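Local atomic coordinates of cellulose binding protein (Clavibacter michiganensis, PDB entry 4JJO), a protein that probably binds cellulose and loosens plant cell walls through its expansin part, the whole natural protein also being a probable endo-beta-1,4-glucanase. Residues R6-S11 with V74-L79. Residues are numbered along the deposited sequence; the frame is centred on the assembly and turned at random.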
loop_
_atom_site.group_PDB
_atom_site.type_symbol
_atom_site.label_atom_id
_atom_site.label_comp_id
_atom_site.label_asym_id
_atom_site.label_seq_id
_atom_site.Cartn_x
_atom_site.Cartn_y
_atom_site.Cartn_z
ATOM N N ARG A 6 20.638 -4.041 4.552
ATOM C CA ARG A 6 21.150 -4.376 3.231
ATOM C C ARG A 6 20.020 -4.528 2.229
ATOM O O ARG A 6 18.861 -4.691 2.608
ATOM C CB ARG A 6 21.938 -5.681 3.314
ATOM C CG ARG A 6 21.126 -6.843 3.875
ATOM C CD ARG A 6 22.014 -7.988 4.338
ATOM N NE ARG A 6 21.237 -9.167 4.703
ATOM C CZ ARG A 6 20.915 -9.509 5.948
ATOM N NH1 ARG A 6 21.302 -8.772 6.982
ATOM N NH2 ARG A 6 20.202 -10.605 6.161
ATOM N N ALA A 7 20.360 -4.471 0.947
ATOM C CA ALA A 7 19.377 -4.700 -0.104
ATOM C C ALA A 7 19.901 -5.660 -1.158
ATOM O O ALA A 7 21.069 -5.604 -1.543
ATOM C CB ALA A 7 18.976 -3.386 -0.754
ATOM N N THR A 8 19.024 -6.556 -1.595
ATOM C CA THR A 8 19.236 -7.341 -2.802
ATOM C C THR A 8 18.183 -6.856 -3.791
ATOM O O THR A 8 17.470 -5.894 -3.505
ATOM C CB THR A 8 19.081 -8.851 -2.540
ATOM O OG1 THR A 8 17.876 -9.092 -1.805
ATOM C CG2 THR A 8 20.271 -9.385 -1.745
ATOM N N HIS A 9 18.074 -7.496 -4.950
ATOM C CA HIS A 9 17.072 -7.065 -5.921
ATOM C C HIS A 9 16.251 -8.207 -6.503
ATOM O O HIS A 9 16.699 -9.352 -6.547
ATOM C CB HIS A 9 17.724 -6.266 -7.051
ATOM C CG HIS A 9 18.823 -6.994 -7.758
ATOM N ND1 HIS A 9 18.584 -7.929 -8.745
ATOM C CD2 HIS A 9 20.167 -6.916 -7.633
ATOM C CE1 HIS A 9 19.734 -8.396 -9.192
ATOM N NE2 HIS A 9 20.712 -7.798 -8.536
ATOM N N TYR A 10 15.041 -7.870 -6.941
ATOM C CA TYR A 10 14.156 -8.813 -7.609
ATOM C C TYR A 10 13.263 -8.034 -8.566
ATOM O O TYR A 10 13.383 -6.811 -8.680
ATOM C CB TYR A 10 13.310 -9.579 -6.590
ATOM C CG TYR A 10 12.030 -8.881 -6.192
ATOM C CD1 TYR A 10 10.796 -9.457 -6.456
ATOM C CD2 TYR A 10 12.056 -7.651 -5.552
ATOM C CE1 TYR A 10 9.624 -8.829 -6.092
ATOM C CE2 TYR A 10 10.890 -7.014 -5.188
ATOM C CZ TYR A 10 9.677 -7.608 -5.459
ATOM O OH TYR A 10 8.507 -6.984 -5.097
ATOM N N SER A 11 12.374 -8.731 -9.263
ATOM C CA SER A 11 11.483 -8.065 -10.204
ATOM C C SER A 11 10.091 -8.681 -10.227
ATOM O O SER A 11 9.939 -9.902 -10.241
ATOM C CB SER A 11 12.072 -8.109 -11.614
ATOM O OG SER A 11 11.429 -7.166 -12.454
ATOM N N VAL A 74 14.769 -8.532 9.224
ATOM C CA VAL A 74 14.466 -7.121 9.393
ATOM C C VAL A 74 15.717 -6.335 9.021
ATOM O O VAL A 74 16.819 -6.685 9.439
ATOM C CB VAL A 74 14.065 -6.800 10.844
ATOM C CG1 VAL A 74 13.765 -5.318 10.999
ATOM C CG2 VAL A 74 12.864 -7.634 11.269
ATOM N N GLY A 75 15.546 -5.283 8.228
ATOM C CA GLY A 75 16.676 -4.502 7.750
ATOM C C GLY A 75 17.112 -4.894 6.348
ATOM O O GLY A 75 17.890 -4.187 5.712
ATOM N N HIS A 76 16.605 -6.022 5.864
ATOM C CA HIS A 76 16.964 -6.519 4.540
ATOM C C HIS A 76 15.831 -6.278 3.550
ATOM O O HIS A 76 14.798 -6.944 3.599
ATOM C CB HIS A 76 17.303 -8.010 4.611
ATOM C CG HIS A 76 17.566 -8.639 3.278
ATOM N ND1 HIS A 76 17.875 -9.978 3.136
ATOM C CD2 HIS A 76 17.564 -8.123 2.027
ATOM C CE1 HIS A 76 18.055 -10.253 1.860
ATOM N NE2 HIS A 76 17.871 -9.148 1.161
ATOM N N LEU A 77 16.035 -5.319 2.652
ATOM C CA LEU A 77 15.046 -4.999 1.632
ATOM C C LEU A 77 15.315 -5.763 0.347
ATOM O O LEU A 77 16.463 -5.986 -0.032
ATOM C CB LEU A 77 15.059 -3.502 1.315
ATOM C CG LEU A 77 14.724 -2.493 2.412
ATOM C CD1 LEU A 77 14.782 -1.090 1.827
ATOM C CD2 LEU A 77 13.359 -2.762 3.016
ATOM N N ASP A 78 14.243 -6.161 -0.327
ATOM C CA ASP A 78 14.344 -6.722 -1.665
ATOM C C ASP A 78 13.851 -5.655 -2.635
ATOM O O ASP A 78 12.651 -5.502 -2.852
ATOM C CB ASP A 78 13.511 -8.001 -1.780
ATOM C CG ASP A 78 14.144 -9.037 -2.690
ATOM O OD1 ASP A 78 15.294 -8.828 -3.129
ATOM O OD2 ASP A 78 13.494 -10.072 -2.956
ATOM N N LEU A 79 14.790 -4.908 -3.207
ATOM C CA LEU A 79 14.458 -3.765 -4.045
ATOM C C LEU A 79 14.141 -4.187 -5.466
ATOM O O LEU A 79 14.621 -5.214 -5.939
ATOM C CB LEU A 79 15.627 -2.779 -4.083
ATOM C CG LEU A 79 15.968 -2.038 -2.793
ATOM C CD1 LEU A 79 17.266 -1.273 -2.972
ATOM C CD2 LEU A 79 14.843 -1.096 -2.403
#
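T8 and A7 meet D78 and L77 where strands 6-10 and 76-79 run parallel in the double-psi beta-barrel of the expansin. Five backbone hydrogen bonds join them, from R6 N to G75 O at one end to Y10 N to L79 O at the other. G75, at phi 98°, suits the turn into the strand, since a CB would jam against the preceding carbonyl oxygen.

R6, T8, H76 and D78 share one face of the sheet, where the polar contacts lie. The T8 hydroxyl sits between N and the carbonyl carbon (chi1 48°); able to accept and donate at once, it links the ring N-H of H76 to the carboxylate of D78. H76 NE2 reaches T8 OG1 at 3.0 Å within the ring plane. R6 has a chain long enough to bring its guanidinium to H76, whose CB lies over one guanidinium face; that plane is turned 45° from the imidazole ring. Y10 leans its ring across D78, CE2 lying 3.3 Å from D78 O.

On the other face, small A7 leaves room for larger neighbours: its CB touches L79 CD1 at 3.5 Å, while L77 packs on I97 of strand 95-101. In the polar row, T8 OG1 meets D78 OD1 at 2.9 Å, from above the carboxylate plane.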